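PDB 3MC9: Alr2269 protein from Nostoc sp., which probably takes part, through periplasmic POTRA domains of an Omp85-type outer-membrane protein, in the biogenesis of beta-barrel proteins. Local coordinates for residues Ile108-Ser120 and Val128-Leu140. Sequence-based numbering, arbitrary orientation.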
ATOM      1  N   ILE A 108      -5.150  -3.987   6.404  1.00 32.66           N
ATOM      2  CA  ILE A 108      -5.549  -3.940   5.001  1.00 33.33           C
ATOM      3  C   ILE A 108      -4.441  -3.252   4.168  1.00 34.17           C
ATOM      4  O   ILE A 108      -4.042  -3.753   3.108  1.00 35.01           O
ATOM      5  CB  ILE A 108      -6.939  -3.276   4.829  1.00 33.27           C
ATOM      6  CG1 ILE A 108      -8.013  -4.165   5.471  1.00 33.74           C
ATOM      7  CG2 ILE A 108      -7.273  -3.059   3.351  1.00 32.51           C
ATOM      8  CD1 ILE A 108      -9.328  -3.429   5.809  1.00 32.28           C
ATOM      9  N   PHE A 109      -3.925  -2.132   4.660  1.00 34.29           N
ATOM     10  CA  PHE A 109      -2.835  -1.450   3.979  1.00 35.27           C
ATOM     11  C   PHE A 109      -1.636  -2.371   3.891  1.00 35.09           C
ATOM     12  O   PHE A 109      -0.945  -2.396   2.871  1.00 34.86           O
ATOM     13  CB  PHE A 109      -2.403  -0.191   4.735  1.00 36.12           C
ATOM     14  CG  PHE A 109      -3.079   1.055   4.280  1.00 38.89           C
ATOM     15  CD1 PHE A 109      -2.916   1.507   2.975  1.00 42.31           C
ATOM     16  CD2 PHE A 109      -3.839   1.815   5.164  1.00 41.60           C
ATOM     17  CE1 PHE A 109      -3.551   2.688   2.545  1.00 44.65           C
ATOM     18  CE2 PHE A 109      -4.454   3.013   4.749  1.00 43.58           C
ATOM     19  CZ  PHE A 109      -4.322   3.439   3.439  1.00 44.21           C
ATOM     20  N   GLY A 110      -1.404  -3.109   4.981  1.00 34.68           N
ATOM     21  CA  GLY A 110      -0.295  -4.039   5.097  1.00 34.98           C
ATOM     22  C   GLY A 110      -0.239  -5.050   3.981  1.00 34.96           C
ATOM     23  O   GLY A 110       0.827  -5.444   3.582  1.00 35.79           O
ATOM     24  N   THR A 111      -1.387  -5.471   3.465  1.00 35.07           N
ATOM     25  CA  THR A 111      -1.400  -6.376   2.315  1.00 35.60           C
ATOM     26  C   THR A 111      -0.686  -5.767   1.101  1.00 36.35           C
ATOM     27  O   THR A 111      -0.217  -6.492   0.244  1.00 37.04           O
ATOM     28  CB  THR A 111      -2.830  -6.734   1.874  1.00 35.88           C
ATOM     29  OG1 THR A 111      -3.467  -5.579   1.284  1.00 34.19           O
ATOM     30  CG2 THR A 111      -3.639  -7.260   3.057  1.00 34.48           C
ATOM     31  N   GLY A 112      -0.650  -4.439   1.018  1.00 36.14           N
ATOM     32  CA  GLY A 112       0.059  -3.765  -0.057  1.00 37.34           C
ATOM     33  C   GLY A 112      -0.729  -3.510  -1.331  1.00 37.58           C
ATOM     34  O   GLY A 112      -0.220  -2.850  -2.229  1.00 37.75           O
ATOM     35  N   PHE A 113      -1.958  -4.016  -1.432  1.00 37.19           N
ATOM     36  CA  PHE A 113      -2.709  -3.870  -2.682  1.00 37.81           C
ATOM     37  C   PHE A 113      -3.538  -2.585  -2.808  1.00 38.31           C
ATOM     38  O   PHE A 113      -4.076  -2.322  -3.889  1.00 39.75           O
ATOM     39  CB  PHE A 113      -3.624  -5.064  -2.918  1.00 38.11           C
ATOM     40  CG  PHE A 113      -2.906  -6.354  -3.154  1.00 38.44           C
ATOM     41  CD1 PHE A 113      -2.237  -6.581  -4.341  1.00 40.21           C
ATOM     42  CD2 PHE A 113      -2.936  -7.364  -2.202  1.00 38.35           C
ATOM     43  CE1 PHE A 113      -1.581  -7.787  -4.569  1.00 41.85           C
ATOM     44  CE2 PHE A 113      -2.291  -8.562  -2.416  1.00 39.69           C
ATOM     45  CZ  PHE A 113      -1.614  -8.782  -3.605  1.00 40.23           C
ATOM     46  N   PHE A 114      -3.626  -1.774  -1.753  1.00 38.16           N
ATOM     47  CA  PHE A 114      -4.552  -0.629  -1.745  1.00 38.52           C
ATOM     48  C   PHE A 114      -3.909   0.713  -1.510  1.00 38.99           C
ATOM     49  O   PHE A 114      -2.988   0.828  -0.707  1.00 38.86           O
ATOM     50  CB  PHE A 114      -5.603  -0.840  -0.660  1.00 37.84           C
ATOM     51  CG  PHE A 114      -6.230  -2.174  -0.720  1.00 38.49           C
ATOM     52  CD1 PHE A 114      -7.270  -2.425  -1.607  1.00 39.44           C
ATOM     53  CD2 PHE A 114      -5.753  -3.208   0.070  1.00 37.49           C
ATOM     54  CE1 PHE A 114      -7.837  -3.690  -1.680  1.00 39.95           C
ATOM     55  CE2 PHE A 114      -6.315  -4.442   0.012  1.00 38.25           C
ATOM     56  CZ  PHE A 114      -7.354  -4.699  -0.864  1.00 39.30           C
ATOM     57  N   SER A 115      -4.431   1.738  -2.185  1.00 40.18           N
ATOM     58  CA  SER A 115      -3.944   3.108  -2.031  1.00 41.47           C
ATOM     59  C   SER A 115      -4.720   3.852  -0.933  1.00 41.99           C
ATOM     60  O   SER A 115      -4.204   4.781  -0.314  1.00 42.17           O
ATOM     61  CB  SER A 115      -4.040   3.864  -3.368  1.00 42.90           C
ATOM     62  OG  SER A 115      -5.315   3.675  -3.996  1.00 43.94           O
ATOM     63  N   ASN A 116      -5.959   3.437  -0.690  1.00 42.45           N
ATOM     64  CA  ASN A 116      -6.762   4.023   0.381  1.00 43.01           C
ATOM     65  C   ASN A 116      -7.646   2.975   1.049  1.00 41.88           C
ATOM     66  O   ASN A 116      -8.135   2.052   0.400  1.00 41.79           O
ATOM     67  CB  ASN A 116      -7.622   5.187  -0.144  1.00 44.59           C
ATOM     68  CG  ASN A 116      -8.133   6.101   0.979  1.00 47.68           C
ATOM     69  OD1 ASN A 116      -9.243   6.632   0.895  1.00 52.07           O
ATOM     70  ND2 ASN A 116      -7.324   6.284   2.031  1.00 50.02           N
ATOM     71  N   VAL A 117      -7.823   3.138   2.356  1.00 41.50           N
ATOM     72  CA  VAL A 117      -8.613   2.249   3.181  1.00 40.58           C
ATOM     73  C   VAL A 117      -9.275   3.057   4.293  1.00 41.27           C
ATOM     74  O   VAL A 117      -8.610   3.838   4.980  1.00 41.10           O
ATOM     75  CB  VAL A 117      -7.734   1.185   3.872  1.00 40.37           C
ATOM     76  CG1 VAL A 117      -8.612   0.233   4.682  1.00 37.59           C
ATOM     77  CG2 VAL A 117      -6.885   0.435   2.857  1.00 38.61           C
ATOM     78  N   GLN A 118     -10.581   2.882   4.460  1.00 41.31           N
ATOM     79  CA  GLN A 118     -11.265   3.436   5.616  1.00 42.10           C
ATOM     80  C   GLN A 118     -12.339   2.493   6.134  1.00 40.96           C
ATOM     81  O   GLN A 118     -12.802   1.611   5.418  1.00 40.74           O
ATOM     82  CB  GLN A 118     -11.876   4.793   5.268  1.00 43.73           C
ATOM     83  CG  GLN A 118     -12.737   4.785   4.023  1.00 46.02           C
ATOM     84  CD  GLN A 118     -13.236   6.178   3.634  1.00 49.84           C
ATOM     85  OE1 GLN A 118     -14.250   6.661   4.152  1.00 54.19           O
ATOM     86  NE2 GLN A 118     -12.536   6.817   2.711  1.00 51.67           N
ATOM     87  N   ALA A 119     -12.724   2.705   7.384  1.00 40.83           N
ATOM     88  CA  ALA A 119     -13.835   1.998   7.999  1.00 40.66           C
ATOM     89  C   ALA A 119     -14.982   2.980   8.196  1.00 41.47           C
ATOM     90  O   ALA A 119     -14.806   4.061   8.793  1.00 42.17           O
ATOM     91  CB  ALA A 119     -13.426   1.410   9.307  1.00 40.11           C
ATOM     92  N   SER A 120     -16.149   2.597   7.684  1.00 40.93           N
ATOM     93  CA  SER A 120     -17.374   3.369   7.836  1.00 41.48           C
ATOM     94  C   SER A 120     -18.400   2.541   8.656  1.00 40.76           C
ATOM     95  O   SER A 120     -18.900   1.534   8.169  1.00 40.26           O
ATOM     96  CB  SER A 120     -17.911   3.716   6.444  1.00 42.01           C
ATOM     97  OG  SER A 120     -19.072   4.525   6.518  1.00 44.22           O
ATOM     98  N   VAL A 128     -23.551  -2.948  14.778  1.00 33.53           N
ATOM     99  CA  VAL A 128     -23.002  -2.028  13.798  1.00 33.34           C
ATOM    100  C   VAL A 128     -22.683  -2.759  12.497  1.00 33.55           C
ATOM    101  O   VAL A 128     -22.115  -3.864  12.516  1.00 32.41           O
ATOM    102  CB  VAL A 128     -21.765  -1.314  14.316  1.00 33.47           C
ATOM    103  CG1 VAL A 128     -21.359  -0.204  13.333  1.00 32.52           C
ATOM    104  CG2 VAL A 128     -22.042  -0.705  15.683  1.00 34.01           C
ATOM    105  N   ARG A 129     -23.071  -2.137  11.377  1.00 34.26           N
ATOM    106  CA  ARG A 129     -22.664  -2.597  10.066  1.00 35.59           C
ATOM    107  C   ARG A 129     -21.381  -1.865   9.704  1.00 34.94           C
ATOM    108  O   ARG A 129     -21.381  -0.650   9.521  1.00 35.79           O
ATOM    109  CB  ARG A 129     -23.749  -2.352   9.022  1.00 36.78           C
ATOM    110  CG  ARG A 129     -25.071  -3.046   9.345  1.00 41.05           C
ATOM    111  CD  ARG A 129     -26.226  -2.548   8.475  1.00 46.38           C
ATOM    112  NE  ARG A 129     -26.395  -3.317   7.244  1.00 50.18           N
ATOM    113  CZ  ARG A 129     -26.216  -2.858   6.004  1.00 55.42           C
ATOM    114  NH1 ARG A 129     -25.845  -1.598   5.767  1.00 57.13           N
ATOM    115  NH2 ARG A 129     -26.421  -3.673   4.969  1.00 58.17           N
ATOM    116  N   VAL A 130     -20.274  -2.594   9.649  1.00 34.54           N
ATOM    117  CA  VAL A 130     -18.962  -1.969   9.407  1.00 33.72           C
ATOM    118  C   VAL A 130     -18.596  -2.158   7.941  1.00 34.02           C
ATOM    119  O   VAL A 130     -18.478  -3.288   7.463  1.00 33.75           O
ATOM    120  CB  VAL A 130     -17.865  -2.559  10.318  1.00 33.41           C
ATOM    121  CG1 VAL A 130     -16.491  -1.987   9.969  1.00 32.56           C
ATOM    122  CG2 VAL A 130     -18.183  -2.290  11.803  1.00 33.30           C
ATOM    123  N   SER A 131     -18.455  -1.041   7.229  1.00 34.51           N
ATOM    124  CA  SER A 131     -18.009  -1.058   5.845  1.00 34.79           C
ATOM    125  C   SER A 131     -16.531  -0.694   5.746  1.00 34.38           C
ATOM    126  O   SER A 131     -16.103   0.367   6.203  1.00 34.63           O
ATOM    127  CB  SER A 131     -18.870  -0.118   4.997  1.00 35.79           C
ATOM    128  OG  SER A 131     -20.150  -0.687   4.792  1.00 35.99           O
ATOM    129  N   PHE A 132     -15.747  -1.603   5.185  1.00 34.31           N
ATOM    130  CA  PHE A 132     -14.359  -1.319   4.857  1.00 34.13           C
ATOM    131  C   PHE A 132     -14.377  -0.920   3.402  1.00 35.01           C
ATOM    132  O   PHE A 132     -14.738  -1.726   2.536  1.00 35.96           O
ATOM    133  CB  PHE A 132     -13.456  -2.523   5.098  1.00 33.50           C
ATOM    134  CG  PHE A 132     -13.274  -2.850   6.555  1.00 33.51           C
ATOM    135  CD1 PHE A 132     -12.444  -2.071   7.363  1.00 32.86           C
ATOM    136  CD2 PHE A 132     -13.955  -3.914   7.129  1.00 32.91           C
ATOM    137  CE1 PHE A 132     -12.291  -2.357   8.713  1.00 31.99           C
ATOM    138  CE2 PHE A 132     -13.810  -4.205   8.472  1.00 34.06           C
ATOM    139  CZ  PHE A 132     -12.981  -3.421   9.274  1.00 32.96           C
ATOM    140  N   ILE A 133     -14.035   0.337   3.143  1.00 35.82           N
ATOM    141  CA  ILE A 133     -14.053   0.871   1.792  1.00 36.74           C
ATOM    142  C   ILE A 133     -12.615   1.008   1.342  1.00 37.42           C
ATOM    143  O   ILE A 133     -11.809   1.696   1.965  1.00 37.20           O
ATOM    144  CB  ILE A 133     -14.827   2.206   1.727  1.00 37.61           C
ATOM    145  CG1 ILE A 133     -16.268   1.977   2.196  1.00 37.73           C
ATOM    146  CG2 ILE A 133     -14.811   2.778   0.295  1.00 36.94           C
ATOM    147  CD1 ILE A 133     -16.878   3.148   2.916  1.00 40.20           C
ATOM    148  N   VAL A 134     -12.282   0.309   0.266  1.00 38.63           N
ATOM    149  CA  VAL A 134     -10.903   0.181  -0.149  1.00 38.97           C
ATOM    150  C   VAL A 134     -10.773   0.593  -1.611  1.00 40.62           C
ATOM    151  O   VAL A 134     -11.700   0.414  -2.398  1.00 41.61           O
ATOM    152  CB  VAL A 134     -10.395  -1.253   0.057  1.00 38.61           C
ATOM    153  CG1 VAL A 134     -10.611  -1.701   1.512  1.00 37.82           C
ATOM    154  CG2 VAL A 134     -11.073  -2.223  -0.905  1.00 38.81           C
ATOM    155  N   GLN A 135      -9.623   1.158  -1.953  1.00 41.03           N
ATOM    156  CA  GLN A 135      -9.329   1.591  -3.312  1.00 42.18           C
ATOM    157  C   GLN A 135      -8.133   0.791  -3.768  1.00 41.89           C
ATOM    158  O   GLN A 135      -7.018   1.031  -3.307  1.00 41.85           O
ATOM    159  CB  GLN A 135      -9.025   3.088  -3.353  1.00 42.75           C
ATOM    160  CG  GLN A 135      -8.798   3.670  -4.755  1.00 45.36           C
ATOM    161  CD  GLN A 135      -9.806   3.194  -5.803  1.00 48.29           C
ATOM    162  OE1 GLN A 135      -9.427   2.542  -6.770  1.00 52.36           O
ATOM    163  NE2 GLN A 135     -11.079   3.530  -5.622  1.00 48.73           N
ATOM    164  N   PRO A 136      -8.361  -0.206  -4.638  1.00 42.20           N
ATOM    165  CA  PRO A 136      -7.234  -0.987  -5.128  1.00 42.09           C
ATOM    166  C   PRO A 136      -6.183  -0.111  -5.806  1.00 42.29           C
ATOM    167  O   PRO A 136      -6.516   0.895  -6.433  1.00 42.55           O
ATOM    168  CB  PRO A 136      -7.874  -1.943  -6.146  1.00 43.16           C
ATOM    169  CG  PRO A 136      -9.312  -1.991  -5.790  1.00 43.64           C
ATOM    170  CD  PRO A 136      -9.649  -0.684  -5.165  1.00 42.62           C
ATOM    171  N   ASN A 137      -4.919  -0.496  -5.665  1.00 41.85           N
ATOM    172  CA  ASN A 137      -3.830   0.181  -6.380  1.00 42.13           C
ATOM    173  C   ASN A 137      -4.056   0.044  -7.883  1.00 43.55           C
ATOM    174  O   ASN A 137      -4.663  -0.934  -8.329  1.00 44.18           O
ATOM    175  CB  ASN A 137      -2.483  -0.454  -6.043  1.00 41.66           C
ATOM    176  CG  ASN A 137      -1.920  -0.001  -4.703  1.00 39.88           C
ATOM    177  OD1 ASN A 137      -2.067   1.152  -4.300  1.00 40.46           O
ATOM    178  ND2 ASN A 137      -1.246  -0.910  -4.024  1.00 36.58           N
ATOM    179  N   PRO A 138      -3.559   1.003  -8.672  1.00 45.23           N
ATOM    180  CA  PRO A 138      -3.632   0.820 -10.111  1.00 45.82           C
ATOM    181  C   PRO A 138      -2.608  -0.207 -10.577  1.00 44.70           C
ATOM    182  O   PRO A 138      -1.731  -0.600  -9.800  1.00 43.56           O
ATOM    183  CB  PRO A 138      -3.252   2.196 -10.648  1.00 46.28           C
ATOM    184  CG  PRO A 138      -2.269   2.699  -9.656  1.00 45.22           C
ATOM    185  CD  PRO A 138      -2.717   2.156  -8.316  1.00 45.04           C
ATOM    186  N   VAL A 139      -2.726  -0.637 -11.827  1.00 45.26           N
ATOM    187  CA  VAL A 139      -1.734  -1.528 -12.440  1.00 44.89           C
ATOM    188  C   VAL A 139      -0.427  -0.749 -12.556  1.00 44.13           C
ATOM    189  O   VAL A 139      -0.429   0.392 -12.997  1.00 43.86           O
ATOM    190  CB  VAL A 139      -2.190  -1.993 -13.838  1.00 46.47           C
ATOM    191  CG1 VAL A 139      -1.160  -2.926 -14.466  1.00 47.01           C
ATOM    192  CG2 VAL A 139      -3.558  -2.682 -13.755  1.00 46.97           C
ATOM    193  N   LEU A 140       0.680  -1.343 -12.114  1.00 43.85           N
ATOM    194  CA  LEU A 140       1.990  -0.668 -12.196  1.00 43.30           C
ATOM    195  C   LEU A 140       2.450  -0.587 -13.650  1.00 44.84           C
ATOM    196  O   LEU A 140       2.695  -1.618 -14.293  1.00 45.64           O
ATOM    197  CB  LEU A 140       3.036  -1.391 -11.342  1.00 41.93           C
ATOM    198  CG  LEU A 140       4.443  -0.788 -11.308  1.00 40.45           C
ATOM    199  CD1 LEU A 140       4.445   0.587 -10.621  1.00 38.09           C
ATOM    200  CD2 LEU A 140       5.401  -1.730 -10.621  1.00 36.88           C
TER
HETATM  201  O   HOH W   1      -5.422   3.254  -6.540  1.00 40.59           O
HETATM  202  O   HOH W   2     -11.123   4.463   1.074  1.00 44.81           O
HETATM  203  O   HOH W   3     -21.462   0.265   7.087  1.00 35.65           O
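The ring of Phe-114 meets Val-134 and Pro-136 obliquely, CE1 lying 3.6 Å from Val-134 CG2, while the backbone carbonyl of Gln-135 sits at its edge and Phe-113 CB, from the preceding residue in the loop that enters the strand, lies over one face, offset toward the rim. With CG beside the backbone N (chi1 -50°), the ring turns in toward Val-84 of helix 78-87. Phe-132 has Val-130 CG1 over one face, again off-centre; Ile-108 CD1 comes at it obliquely, 3.7 Å from Phe-132 CD1, and Ala-119 CB reaches CE1 in the same slanting fashion. A small alanine suits this spot, since the large ring of its cross-strand partner fills the space beside it.

Strands 114-124 and 127-136 form an antiparallel hairpin at the edge of a mixed sheet, one side of which carries helices 78-87 and 98-110, the alpha/beta layering of a POTRA domain. Val-117, Phe-132 and Val-134 are buried on the helix side, and the partly exposed Ala-119 lies on the same face. Gln-118, Ser-120, Ser-131 and Ile-133 occupy the other face, where Ser-120 CB packs 3.7 Å from Ile-133 CD1. Paired bonds join Gln-118 with Ile-133 and Ser-120 with Ser-131; that from Ser-120 N to Ser-131 O is nearly straight (173°).

Between Phe-114 and Asn-116 a beta bulge shifts the register by one. Gln-135 O accepts from Ser-115 N at 2.9 Å, almost head-on to the carbonyl, and Gln-135 N gives to Asn-116 O. Pro-136, lacking an N-H, faces Phe-114 as a non-hydrogen-bonded pair, where none is needed; a water 2.6 Å from Ser-115 OG donates to Pro-136 O. Farther along, Asn-137 N donates to Phe-113 O at 2.7 Å, and its ND2 bonds to Leu-174 O, tying the strand's exit to the following domain.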